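Local coordinates for protein (thiaminase I) (Bacillus subtilis, PDB 3THI) that catalyses the breakdown of thiamin by replacing its thiazolium ring with another nucleophile at the pyrimidine methylene carbon, at residues Y111-L116 and Q244-P249; G119-I124 and K248-S253; L69-S74 and N94-G99; L50-L55 and K280-M285; H135-P140 and G200-Q205. All blocks are in the same frame, centred on the assembly; numbering follows the deposited sequence.

Contact 1 (Y111-L116 and Q244-P249); sequences YRKGDL and QVRFKP
Y111 and R246 form an antiparallel hydrogen-bonded pair where the end of strand 96-112 runs beside strand 245-248, their CA atoms 5.4 Å apart. Y111 N donates to R246 O over 2.9 Å, and R246 N returns a bond of 3.0 Å to Y111 O; both are close to straight, at about 170°. The face bearing these two side chains is tightly packed. With Y111 CG set between its own N and carbonyl carbon (chi1 57°), the ring lies beneath R246 CB, which stands over one face toward the rim as a CH-pi contact, 3.6 Å from the centroid and 23° off the normal. K248 CG approaches the ring edge, 4.1 Å from Y111 CE1. Replacing the tyrosine by alanine removes the ring and would probably leave R246 CB and K248 CG beside a gap. The other end is looser. Beyond R112 the chain leaves in a type I turn, and exposed K113 extends alongside Q244, its CE passing 3.7 Å from R246 NH2. R246 NH1 is turned back to V245 O and also reaches E243 O. Paired amides and ring packing therefore join the strands, while the like charges of K113 and R246 may repel mildly.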
# COMPACT_ATOMS: atom_id res chain seq x y z
N TYR A 111 4.85 16.88 5.75
CA TYR A 111 5.36 18.24 5.77
C TYR A 111 6.21 18.39 7.01
O TYR A 111 6.22 17.52 7.88
CB TYR A 111 4.24 19.27 5.71
CG TYR A 111 3.21 19.15 6.81
CD1 TYR A 111 2.14 18.26 6.69
CD2 TYR A 111 3.28 19.97 7.94
CE1 TYR A 111 1.16 18.19 7.67
CE2 TYR A 111 2.30 19.90 8.93
CZ TYR A 111 1.24 19.01 8.79
OH TYR A 111 0.27 18.96 9.75
N ARG A 112 6.97 19.48 7.08
CA ARG A 112 7.83 19.70 8.22
C ARG A 112 7.12 20.38 9.38
O ARG A 112 6.22 21.20 9.18
CB ARG A 112 9.09 20.43 7.79
CG ARG A 112 9.78 19.70 6.66
CD ARG A 112 11.28 19.76 6.75
NE ARG A 112 11.90 18.92 5.73
CZ ARG A 112 11.84 19.17 4.42
NH1 ARG A 112 11.19 20.25 3.98
NH2 ARG A 112 12.42 18.35 3.56
N LYS A 113 7.51 19.98 10.58
CA LYS A 113 6.99 20.45 11.85
C LYS A 113 6.48 21.90 11.91
O LYS A 113 5.29 22.13 12.17
CB LYS A 113 8.05 20.22 12.93
CG LYS A 113 7.67 20.73 14.30
CD LYS A 113 8.81 20.55 15.28
CE LYS A 113 9.01 19.09 15.62
NZ LYS A 113 9.93 18.97 16.77
N GLY A 114 7.36 22.86 11.66
CA GLY A 114 6.97 24.26 11.72
C GLY A 114 6.27 24.84 10.51
O GLY A 114 6.00 26.05 10.46
N ASP A 115 5.98 24.00 9.52
CA ASP A 115 5.31 24.44 8.30
C ASP A 115 3.80 24.32 8.47
O ASP A 115 3.16 23.45 7.88
CB ASP A 115 5.80 23.61 7.12
CG ASP A 115 5.60 24.29 5.78
OD1 ASP A 115 4.82 25.26 5.70
OD2 ASP A 115 6.22 23.84 4.81
N LEU A 116 3.22 25.20 9.28
CA LEU A 116 1.79 25.20 9.54
C LEU A 116 0.92 25.33 8.29
O LEU A 116 -0.10 24.65 8.17
CB LEU A 116 1.44 26.30 10.55
CG LEU A 116 2.24 26.31 11.85
CD1 LEU A 116 1.81 27.48 12.70
CD2 LEU A 116 2.06 25.01 12.63
N GLN A 244 10.01 14.02 13.63
CA GLN A 244 10.01 15.44 13.29
C GLN A 244 9.05 15.80 12.15
O GLN A 244 8.75 16.98 11.95
CB GLN A 244 11.42 15.93 12.97
CG GLN A 244 12.47 15.66 14.04
CD GLN A 244 11.99 16.03 15.45
OE1 GLN A 244 12.05 15.20 16.37
NE2 GLN A 244 11.51 17.24 15.62
N VAL A 245 8.59 14.81 11.39
CA VAL A 245 7.64 15.11 10.32
C VAL A 245 6.21 15.08 10.83
O VAL A 245 5.90 14.51 11.88
CB VAL A 245 7.65 14.11 9.12
CG1 VAL A 245 8.79 14.39 8.25
CG2 VAL A 245 7.67 12.67 9.59
N ARG A 246 5.35 15.75 10.08
CA ARG A 246 3.93 15.77 10.36
C ARG A 246 3.37 15.22 9.07
O ARG A 246 3.99 15.35 8.02
CB ARG A 246 3.42 17.19 10.61
CG ARG A 246 3.96 17.82 11.87
CD ARG A 246 3.61 16.96 13.07
NE ARG A 246 4.16 17.48 14.32
CZ ARG A 246 5.33 17.12 14.83
NH1 ARG A 246 6.10 16.24 14.21
NH2 ARG A 246 5.70 17.59 16.02
N PHE A 247 2.24 14.54 9.15
CA PHE A 247 1.60 13.98 7.97
C PHE A 247 0.11 14.06 8.14
O PHE A 247 -0.39 14.30 9.23
CB PHE A 247 2.02 12.52 7.77
CG PHE A 247 1.85 11.66 8.99
CD1 PHE A 247 2.85 11.58 9.95
CD2 PHE A 247 0.70 10.89 9.16
CE1 PHE A 247 2.72 10.74 11.06
CE2 PHE A 247 0.57 10.05 10.25
CZ PHE A 247 1.58 9.97 11.21
N LYS A 248 -0.61 13.83 7.05
CA LYS A 248 -2.06 13.87 7.06
C LYS A 248 -2.51 13.37 5.71
O LYS A 248 -1.74 13.41 4.74
CB LYS A 248 -2.58 15.30 7.28
CG LYS A 248 -2.17 16.29 6.20
CD LYS A 248 -2.73 17.67 6.47
CE LYS A 248 -4.25 17.66 6.41
NZ LYS A 248 -4.82 19.03 6.60
N PRO A 249 -3.73 12.82 5.63
CA PRO A 249 -4.22 12.34 4.34
C PRO A 249 -4.36 13.54 3.41
O PRO A 249 -4.45 14.68 3.85
CB PRO A 249 -5.58 11.75 4.69
CG PRO A 249 -5.40 11.31 6.10
CD PRO A 249 -4.69 12.49 6.70

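Contact 2 (G119-I124 and K248-S253); sequences GQVDNI and KPISSS
K248 inserts its amino group among the main-chain oxygens of the 119-124 loop, and its side chain can be followed atom by atom. CB points toward that loop, and the extended chain beyond it takes CD to 3.4 Å from G119 O. The bend at chi3 (-64°) then turns CE and NZ in among the oxygens: CE lies 3.2 Å from V121 O, and NZ reaches three acceptors. NZ bonds G119 O at 2.8 Å and forms a salt bridge of 2.9 Å with D122 OD1, meeting that oxygen nearly head-on, whereas its bond to V121 O is weak. A methionine in its place lacks the amino group and would probably leave the D122 carboxylate without its positive mate and the loop oxygens without their donor. Further along, the two backbones join at a single bridge between N123 and S251. S251 N gives a nearly straight bond to D122 O (2.9 Å, 175°), and I124 N gives a more bent one to S251 O (3.0 Å, 136°). I250 lays CG1 over the N123 backbone and turns CD1 toward V121 CG1 and I124 CG2, while I124 CD1 rests 3.4 Å from S252 O. The bridge thus fastens the loop just where a helix starts. N123 is the N-cap of helix 124-131, its OD1 accepting from E126 N and weakly from Y125 N: a side-chain N-cap, here beside a lone backbone bridge.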
# COMPACT_ATOMS: atom_id res chain seq x y z
N GLY A 119 0.12 22.31 6.67
CA GLY A 119 -0.69 21.52 7.58
C GLY A 119 -2.17 21.67 7.34
O GLY A 119 -2.96 20.80 7.70
N GLN A 120 -2.56 22.78 6.73
CA GLN A 120 -3.97 23.04 6.45
C GLN A 120 -4.42 22.57 5.07
O GLN A 120 -5.59 22.67 4.73
CB GLN A 120 -4.28 24.54 6.63
CG GLN A 120 -3.50 25.47 5.71
CD GLN A 120 -3.67 26.93 6.09
OE1 GLN A 120 -3.59 27.29 7.27
NE2 GLN A 120 -3.91 27.79 5.10
N VAL A 121 -3.47 22.05 4.29
CA VAL A 121 -3.72 21.54 2.94
C VAL A 121 -4.46 20.20 2.99
O VAL A 121 -3.99 19.25 3.61
CB VAL A 121 -2.40 21.35 2.16
CG1 VAL A 121 -2.65 20.66 0.83
CG2 VAL A 121 -1.74 22.69 1.92
N ASP A 122 -5.62 20.15 2.33
CA ASP A 122 -6.44 18.94 2.31
C ASP A 122 -6.47 18.22 0.97
O ASP A 122 -6.82 17.04 0.91
CB ASP A 122 -7.87 19.26 2.74
CG ASP A 122 -7.96 19.81 4.15
OD1 ASP A 122 -7.28 19.26 5.05
OD2 ASP A 122 -8.70 20.80 4.35
N ASN A 123 -6.16 18.94 -0.11
CA ASN A 123 -6.13 18.34 -1.44
C ASN A 123 -4.96 18.86 -2.26
O ASN A 123 -4.26 19.79 -1.82
CB ASN A 123 -7.46 18.54 -2.18
CG ASN A 123 -7.82 19.99 -2.38
OD1 ASN A 123 -7.25 20.65 -3.24
ND2 ASN A 123 -8.77 20.48 -1.61
N ILE A 124 -4.73 18.25 -3.43
CA ILE A 124 -3.60 18.63 -4.28
C ILE A 124 -3.66 20.04 -4.88
O ILE A 124 -2.62 20.66 -5.11
CB ILE A 124 -3.35 17.58 -5.41
CG1 ILE A 124 -4.58 17.44 -6.31
CG2 ILE A 124 -2.96 16.23 -4.80
CD1 ILE A 124 -4.33 16.65 -7.58
N LYS A 248 -0.61 13.83 7.05
CA LYS A 248 -2.06 13.87 7.06
C LYS A 248 -2.51 13.37 5.71
O LYS A 248 -1.74 13.41 4.74
CB LYS A 248 -2.58 15.30 7.28
CG LYS A 248 -2.17 16.29 6.20
CD LYS A 248 -2.73 17.67 6.47
CE LYS A 248 -4.25 17.66 6.41
NZ LYS A 248 -4.82 19.03 6.60
N PRO A 249 -3.73 12.82 5.63
CA PRO A 249 -4.22 12.34 4.34
C PRO A 249 -4.36 13.54 3.41
O PRO A 249 -4.45 14.68 3.85
CB PRO A 249 -5.58 11.75 4.69
CG PRO A 249 -5.40 11.31 6.10
CD PRO A 249 -4.69 12.49 6.70
N ILE A 250 -4.32 13.27 2.11
CA ILE A 250 -4.46 14.31 1.12
C ILE A 250 -5.30 13.75 -0.02
O ILE A 250 -5.12 12.60 -0.44
CB ILE A 250 -3.06 14.83 0.64
CG1 ILE A 250 -3.23 15.93 -0.40
CG2 ILE A 250 -2.17 13.67 0.16
CD1 ILE A 250 -1.99 16.76 -0.59
N SER A 251 -6.29 14.52 -0.43
CA SER A 251 -7.20 14.11 -1.50
C SER A 251 -6.73 14.64 -2.85
O SER A 251 -6.06 15.66 -2.92
CB SER A 251 -8.61 14.60 -1.18
OG SER A 251 -9.52 14.19 -2.19
N SER A 252 -7.06 13.92 -3.92
CA SER A 252 -6.68 14.35 -5.27
C SER A 252 -7.76 15.27 -5.86
O SER A 252 -7.58 15.85 -6.94
CB SER A 252 -6.40 13.15 -6.18
OG SER A 252 -7.48 12.23 -6.18
N SER A 253 -8.87 15.40 -5.14
CA SER A 253 -9.97 16.25 -5.55
C SER A 253 -10.47 17.09 -4.36
O SER A 253 -10.32 16.72 -3.20
CB SER A 253 -11.11 15.41 -6.13
OG SER A 253 -11.42 14.33 -5.28

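Contact 3 (L69-S74 and N94-G99); sequences LLPFGS and NGEVYG
P71 and Y98 bring their CA atoms within 4.6 Å, but the two backbones meet at a steep angle: the direction from CA of L69 to CA of F72 lies 106° from that between CA of E96 and CA of G99. One direct backbone hydrogen bond joins them, F72 N to V97 O, 2.8 Å long and nearly straight. A water extends the link by donating to L70 O at 2.6 Å and to Y98 O at 2.7 Å, so it links the two backbones a second time, at L70 and Y98. Among the side chains, the Y98 ring receives most of the packing. P71 CB stands over one face, 3.9 Å from the ring centroid and 20° off the normal, a CH-pi contact, while L69 CB comes within 3.5 Å of Y98 CD1. P71 is also flanked by the E96 carboxylate, whose OE2 lies 3.6 Å from its CG. With F72 CG anti to the carbonyl carbon (chi1 -69°), the phenyl ring presents its edge to V97 O and Y98 O, both near the ring plane. On the strand side, L70 and F72 rest on V268 of strand 260-269, and Y98 O also accepts from S267 OG. F72 further packs on K279 and A282 of helix 275-286, whereas L69 and Y98 reach helix 60-65 through L60, F63 and V64.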
# COMPACT_ATOMS: atom_id res chain seq x y z
N LEU A 69 -7.34 -19.09 -5.96
CA LEU A 69 -7.48 -19.00 -4.52
C LEU A 69 -8.50 -19.90 -3.85
O LEU A 69 -9.45 -20.36 -4.48
CB LEU A 69 -7.76 -17.55 -4.13
CG LEU A 69 -6.85 -16.50 -4.76
CD1 LEU A 69 -7.18 -15.14 -4.17
CD2 LEU A 69 -5.36 -16.84 -4.54
N LEU A 70 -8.23 -20.18 -2.58
CA LEU A 70 -9.08 -21.01 -1.75
C LEU A 70 -9.80 -20.05 -0.80
O LEU A 70 -9.16 -19.35 -0.03
CB LEU A 70 -8.24 -22.03 -0.97
CG LEU A 70 -9.06 -23.14 -0.30
CD1 LEU A 70 -9.72 -24.00 -1.38
CD2 LEU A 70 -8.16 -23.98 0.60
N PRO A 71 -11.14 -20.01 -0.85
CA PRO A 71 -11.89 -19.11 0.04
C PRO A 71 -11.82 -19.45 1.52
O PRO A 71 -11.61 -20.61 1.90
CB PRO A 71 -13.32 -19.22 -0.50
CG PRO A 71 -13.38 -20.66 -0.98
CD PRO A 71 -12.05 -20.82 -1.68
N PHE A 72 -11.96 -18.42 2.34
CA PHE A 72 -11.97 -18.57 3.79
C PHE A 72 -13.41 -18.49 4.29
O PHE A 72 -14.09 -17.47 4.10
CB PHE A 72 -11.16 -17.46 4.46
CG PHE A 72 -9.68 -17.54 4.23
CD1 PHE A 72 -9.12 -17.04 3.06
CD2 PHE A 72 -8.84 -18.07 5.21
CE1 PHE A 72 -7.74 -17.07 2.86
CE2 PHE A 72 -7.46 -18.10 5.02
CZ PHE A 72 -6.92 -17.60 3.84
N GLY A 73 -13.91 -19.58 4.87
CA GLY A 73 -15.25 -19.54 5.43
C GLY A 73 -15.09 -18.78 6.74
O GLY A 73 -13.96 -18.60 7.20
N SER A 74 -16.19 -18.31 7.32
CA SER A 74 -16.12 -17.56 8.57
C SER A 74 -15.44 -18.39 9.67
O SER A 74 -14.91 -17.84 10.64
CB SER A 74 -17.53 -17.12 9.02
OG SER A 74 -18.33 -18.25 9.29
N ASN A 94 -17.61 -12.80 -4.83
CA ASN A 94 -18.55 -13.90 -5.03
C ASN A 94 -19.15 -14.35 -3.70
O ASN A 94 -19.44 -15.53 -3.50
CB ASN A 94 -17.87 -15.08 -5.73
CG ASN A 94 -17.29 -14.70 -7.09
OD1 ASN A 94 -17.73 -13.74 -7.71
ND2 ASN A 94 -16.28 -15.44 -7.55
N GLY A 95 -19.33 -13.39 -2.79
CA GLY A 95 -19.88 -13.67 -1.48
C GLY A 95 -18.92 -14.38 -0.54
O GLY A 95 -19.32 -14.80 0.55
N GLU A 96 -17.64 -14.48 -0.92
CA GLU A 96 -16.65 -15.17 -0.10
C GLU A 96 -15.41 -14.34 0.23
O GLU A 96 -14.98 -13.49 -0.57
CB GLU A 96 -16.21 -16.46 -0.79
CG GLU A 96 -17.33 -17.40 -1.18
CD GLU A 96 -16.82 -18.68 -1.81
OE1 GLU A 96 -16.42 -18.64 -2.99
OE2 GLU A 96 -16.82 -19.73 -1.13
N VAL A 97 -14.84 -14.57 1.41
CA VAL A 97 -13.61 -13.90 1.82
C VAL A 97 -12.49 -14.70 1.14
O VAL A 97 -12.44 -15.92 1.27
CB VAL A 97 -13.41 -13.95 3.35
CG1 VAL A 97 -12.06 -13.34 3.73
CG2 VAL A 97 -14.54 -13.21 4.04
N TYR A 98 -11.66 -14.03 0.35
CA TYR A 98 -10.59 -14.73 -0.36
C TYR A 98 -9.17 -14.39 0.10
O TYR A 98 -8.20 -14.90 -0.45
CB TYR A 98 -10.73 -14.51 -1.87
CG TYR A 98 -11.57 -15.58 -2.54
CD1 TYR A 98 -10.99 -16.79 -2.94
CD2 TYR A 98 -12.93 -15.39 -2.78
CE1 TYR A 98 -11.74 -17.78 -3.55
CE2 TYR A 98 -13.69 -16.38 -3.40
CZ TYR A 98 -13.09 -17.57 -3.79
OH TYR A 98 -13.82 -18.57 -4.39
N GLY A 99 -9.07 -13.57 1.14
CA GLY A 99 -7.77 -13.17 1.65
C GLY A 99 -7.89 -12.56 3.03
O GLY A 99 -8.93 -12.04 3.41
O HOH W 1 -7.41 -17.43 -0.52

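Contact 4 (L50-L55 and K280-M285); sequences LDVFVL and KLANVM
V52 and V54 of strand 52-56 pack against L281, A282 and M285 in a fully buried, apolar strand-on-helix contact where helix 275-286 lies over the strand. The axes of strand 52-55 and helix 280-285 pass 8.8 Å apart, inclined at 42°, and the nearest CA atoms, those of V52 and A282, are separated by 6.3 Å. V52 does most of the touching, using its two methyls separately. With CG1 anti to the backbone N (chi1 -177°), that methyl meets M285 SD at 3.5 Å and A282 CB at 4.2 Å, while CG2 sits 3.7 Å from L281 CD2. The strand runs parallel to 2-6, itself paired with 33-36, and antiparallel to 260-269, with helices 275-286 and 14-28 packed nearby, consistent with the alpha/beta lobes of the periplasmic binding protein clan to which the family is assigned. L281 and M285, one helical turn apart, both face the strand. The M285 chain runs past V52 in the opposite direction, and its bend at chi3 (72°) takes CE across to V54, 3.8 Å from CG2. F53, between the two valines, points away from the helix and its ring meets W39. V5 of strand 2-6 touches both L281 and M285, and V266 of strand 260-269 touches V52 and M285. From helix 14-28, W25 comes against L281 and V21 against M285.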
# COMPACT_ATOMS: atom_id res chain seq x y z
N LEU A 50 2.95 -22.89 -4.58
CA LEU A 50 3.03 -21.82 -3.59
C LEU A 50 1.72 -21.93 -2.81
O LEU A 50 0.65 -21.59 -3.32
CB LEU A 50 3.14 -20.46 -4.25
CG LEU A 50 3.33 -19.28 -3.30
CD1 LEU A 50 4.60 -19.48 -2.47
CD2 LEU A 50 3.43 -18.00 -4.11
N ASP A 51 1.82 -22.43 -1.58
CA ASP A 51 0.67 -22.66 -0.72
C ASP A 51 -0.02 -21.44 -0.13
O ASP A 51 -1.24 -21.38 -0.12
CB ASP A 51 1.04 -23.62 0.40
CG ASP A 51 1.56 -24.93 -0.12
OD1 ASP A 51 0.87 -25.55 -0.96
OD2 ASP A 51 2.68 -25.32 0.29
N VAL A 52 0.76 -20.53 0.43
CA VAL A 52 0.23 -19.31 1.05
C VAL A 52 1.07 -18.15 0.53
O VAL A 52 2.29 -18.25 0.42
CB VAL A 52 0.30 -19.37 2.59
CG1 VAL A 52 -0.31 -18.13 3.21
CG2 VAL A 52 -0.44 -20.59 3.10
N PHE A 53 0.42 -17.03 0.25
CA PHE A 53 1.11 -15.88 -0.29
C PHE A 53 0.32 -14.62 -0.01
O PHE A 53 -0.89 -14.66 0.19
CB PHE A 53 1.31 -16.05 -1.80
CG PHE A 53 0.09 -16.57 -2.51
CD1 PHE A 53 -0.91 -15.71 -2.94
CD2 PHE A 53 -0.09 -17.94 -2.69
CE1 PHE A 53 -2.07 -16.21 -3.53
CE2 PHE A 53 -1.24 -18.45 -3.29
CZ PHE A 53 -2.23 -17.59 -3.71
N VAL A 54 1.03 -13.50 -0.01
CA VAL A 54 0.42 -12.21 0.22
C VAL A 54 0.44 -11.47 -1.12
O VAL A 54 1.47 -11.40 -1.79
CB VAL A 54 1.18 -11.44 1.32
CG1 VAL A 54 0.40 -10.19 1.74
CG2 VAL A 54 1.40 -12.34 2.53
N LEU A 55 -0.72 -10.94 -1.51
CA LEU A 55 -0.85 -10.24 -2.78
C LEU A 55 -1.50 -8.89 -2.59
O LEU A 55 -2.15 -8.65 -1.57
CB LEU A 55 -1.73 -11.07 -3.73
CG LEU A 55 -3.14 -11.36 -3.18
CD1 LEU A 55 -4.21 -10.62 -3.98
CD2 LEU A 55 -3.40 -12.85 -3.20
N LYS A 280 -4.42 -22.08 8.38
CA LYS A 280 -3.86 -21.84 9.70
C LYS A 280 -2.67 -20.88 9.56
O LYS A 280 -2.52 -19.94 10.34
CB LYS A 280 -3.46 -23.17 10.33
CG LYS A 280 -3.37 -23.13 11.84
CD LYS A 280 -2.98 -24.47 12.42
CE LYS A 280 -2.97 -24.41 13.95
NZ LYS A 280 -2.47 -25.67 14.57
N LEU A 281 -1.83 -21.13 8.56
CA LEU A 281 -0.66 -20.29 8.29
C LEU A 281 -1.09 -18.89 7.84
O LEU A 281 -0.53 -17.89 8.29
CB LEU A 281 0.22 -20.95 7.21
CG LEU A 281 1.45 -20.16 6.76
CD1 LEU A 281 2.40 -19.91 7.94
CD2 LEU A 281 2.15 -20.91 5.67
N ALA A 282 -2.06 -18.82 6.93
CA ALA A 282 -2.57 -17.53 6.46
C ALA A 282 -3.01 -16.68 7.66
O ALA A 282 -2.70 -15.50 7.75
CB ALA A 282 -3.75 -17.75 5.51
N ASN A 283 -3.70 -17.31 8.60
CA ASN A 283 -4.16 -16.63 9.80
C ASN A 283 -3.02 -16.13 10.67
O ASN A 283 -3.08 -15.00 11.17
CB ASN A 283 -5.10 -17.53 10.60
CG ASN A 283 -6.55 -17.33 10.20
OD1 ASN A 283 -7.14 -16.29 10.49
ND2 ASN A 283 -7.11 -18.32 9.52
N VAL A 284 -2.00 -16.97 10.85
CA VAL A 284 -0.82 -16.60 11.63
C VAL A 284 -0.16 -15.39 10.95
O VAL A 284 0.10 -14.38 11.58
CB VAL A 284 0.20 -17.78 11.72
CG1 VAL A 284 1.54 -17.28 12.24
CG2 VAL A 284 -0.33 -18.88 12.64
N MET A 285 0.03 -15.48 9.64
CA MET A 285 0.66 -14.40 8.89
C MET A 285 -0.10 -13.10 9.00
O MET A 285 0.49 -12.03 8.93
CB MET A 285 0.80 -14.79 7.43
CG MET A 285 1.73 -15.95 7.20
SD MET A 285 1.81 -16.44 5.49
CE MET A 285 2.71 -15.08 4.83

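Contact 5 (H135-P140 and G200-Q205); sequences HSEQIP and GEKPSQ
E137 reaches from the 135-140 loop to the N terminus of helix 201-205, so that a carboxylate meets the first amides of a helix whose N-cap is G200. At G200, CA lies 3.3 Å from E137 OE2. At its positive phi of 103° a CB would be jammed against the preceding carbonyl O, and E137 OE2 and S136 O would also be tight. E201 N follows with a weak, bent bond to E137 OE2 (2.8 Å, 126°). K202 N then gives the straighter bond, 2.8 Å to E137 OE1, on the syn side of that oxygen and 27° out of the carboxylate plane. The E137 chain bends at chi2, bringing the carboxylate to the helix start, which would probably stabilise its negative charge despite nearby E201. P203 presents its ring to the loop backbone, CG standing 3.3 Å from Q138 O, and I139 crosses the proline at a slant, its CG1 4.2 Å from P203 CG. I139 is backed by W219 of helix 215-222. S204 and Q205 turn to the helix itself: S204 OG donates to E201 O at 2.9 Å, reaching it from the same face as Q205 N, and accepts from Q205 NE2 at 3.1 Å.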
# COMPACT_ATOMS: atom_id res chain seq x y z
N HIS A 135 10.45 24.34 -10.33
CA HIS A 135 11.18 25.18 -11.27
C HIS A 135 12.55 24.59 -11.51
O HIS A 135 13.48 25.29 -11.90
CB HIS A 135 11.29 26.60 -10.73
CG HIS A 135 9.98 27.33 -10.70
ND1 HIS A 135 9.43 27.81 -9.54
CD2 HIS A 135 9.11 27.64 -11.69
CE1 HIS A 135 8.27 28.39 -9.81
NE2 HIS A 135 8.05 28.30 -11.11
N SER A 136 12.68 23.29 -11.26
CA SER A 136 13.94 22.60 -11.45
C SER A 136 13.73 21.12 -11.68
O SER A 136 12.87 20.50 -11.06
CB SER A 136 14.84 22.78 -10.23
OG SER A 136 16.12 22.23 -10.50
N GLU A 137 14.53 20.55 -12.56
CA GLU A 137 14.43 19.13 -12.88
C GLU A 137 15.46 18.29 -12.14
O GLU A 137 15.50 17.08 -12.29
CB GLU A 137 14.58 18.93 -14.39
CG GLU A 137 13.31 19.20 -15.16
CD GLU A 137 12.21 18.21 -14.84
OE1 GLU A 137 12.25 17.10 -15.38
OE2 GLU A 137 11.31 18.54 -14.05
N GLN A 138 16.26 18.95 -11.31
CA GLN A 138 17.31 18.29 -10.55
C GLN A 138 16.76 17.24 -9.59
O GLN A 138 15.66 17.39 -9.06
CB GLN A 138 18.12 19.33 -9.78
CG GLN A 138 17.32 20.08 -8.73
CD GLN A 138 18.10 21.24 -8.14
OE1 GLN A 138 18.91 21.07 -7.22
NE2 GLN A 138 17.86 22.43 -8.66
N ILE A 139 17.53 16.19 -9.37
CA ILE A 139 17.14 15.10 -8.48
C ILE A 139 18.16 15.04 -7.32
O ILE A 139 19.31 14.67 -7.52
CB ILE A 139 17.14 13.74 -9.24
CG1 ILE A 139 16.35 13.85 -10.55
CG2 ILE A 139 16.54 12.65 -8.38
CD1 ILE A 139 16.61 12.69 -11.48
N PRO A 140 17.71 15.31 -6.09
CA PRO A 140 16.35 15.65 -5.67
C PRO A 140 16.07 17.15 -5.76
O PRO A 140 16.95 17.92 -6.12
CB PRO A 140 16.34 15.20 -4.22
CG PRO A 140 17.71 15.61 -3.76
CD PRO A 140 18.59 15.15 -4.91
N GLY A 200 8.14 17.91 -10.55
CA GLY A 200 9.14 17.98 -11.59
C GLY A 200 9.04 16.66 -12.34
O GLY A 200 8.79 15.62 -11.72
N GLU A 201 9.21 16.69 -13.65
CA GLU A 201 9.09 15.49 -14.46
C GLU A 201 10.09 14.40 -14.10
O GLU A 201 9.71 13.29 -13.76
CB GLU A 201 9.20 15.83 -15.95
CG GLU A 201 8.94 14.66 -16.89
CD GLU A 201 8.94 15.06 -18.36
OE1 GLU A 201 8.99 16.28 -18.65
OE2 GLU A 201 8.90 14.17 -19.23
N LYS A 202 11.38 14.73 -14.20
CA LYS A 202 12.43 13.77 -13.89
C LYS A 202 12.40 13.34 -12.44
O LYS A 202 12.54 12.15 -12.15
CB LYS A 202 13.81 14.32 -14.27
CG LYS A 202 14.10 14.29 -15.76
CD LYS A 202 15.48 14.87 -16.05
CE LYS A 202 16.01 14.40 -17.40
NZ LYS A 202 16.33 12.94 -17.39
N PRO A 203 12.26 14.29 -11.49
CA PRO A 203 12.23 13.87 -10.09
C PRO A 203 11.07 12.91 -9.82
O PRO A 203 11.26 11.91 -9.14
CB PRO A 203 12.08 15.19 -9.35
CG PRO A 203 12.86 16.13 -10.21
CD PRO A 203 12.38 15.76 -11.59
N SER A 204 9.90 13.18 -10.39
CA SER A 204 8.74 12.31 -10.19
C SER A 204 8.90 10.96 -10.88
O SER A 204 8.33 9.97 -10.42
CB SER A 204 7.45 12.98 -10.68
OG SER A 204 7.35 12.90 -12.10
N GLN A 205 9.69 10.92 -11.94
CA GLN A 205 9.90 9.68 -12.70
C GLN A 205 11.16 8.91 -12.34
O GLN A 205 11.39 7.82 -12.86
CB GLN A 205 9.90 9.98 -14.20
CG GLN A 205 8.59 10.53 -14.69
CD GLN A 205 7.43 9.65 -14.27
OE1 GLN A 205 7.37 8.48 -14.64
NE2 GLN A 205 6.52 10.20 -13.47

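From the N terminus, contact 4 opens first at 50-55 and closes last at 280-285, so the other four are nested in its loop. Contact 3 closes a short loop early, beside contact 4: L69 meets F53, and F72 meets A282. Strand 96-112 then leads toward the other side of the chain, the centres of contacts 3 and 1 lying about 40 Å apart. There 111-116 and 119-124 open contacts 1 and 2, and contact 5 closes inside both. Contacts 1 and 2 end on the same stretch, sharing K248 and P249, and touch through Y111 and G119. Contact 4 thus joins distant parts of the sequence, while contacts 1, 2 and 5 tie together the Thiaminase-1 family region.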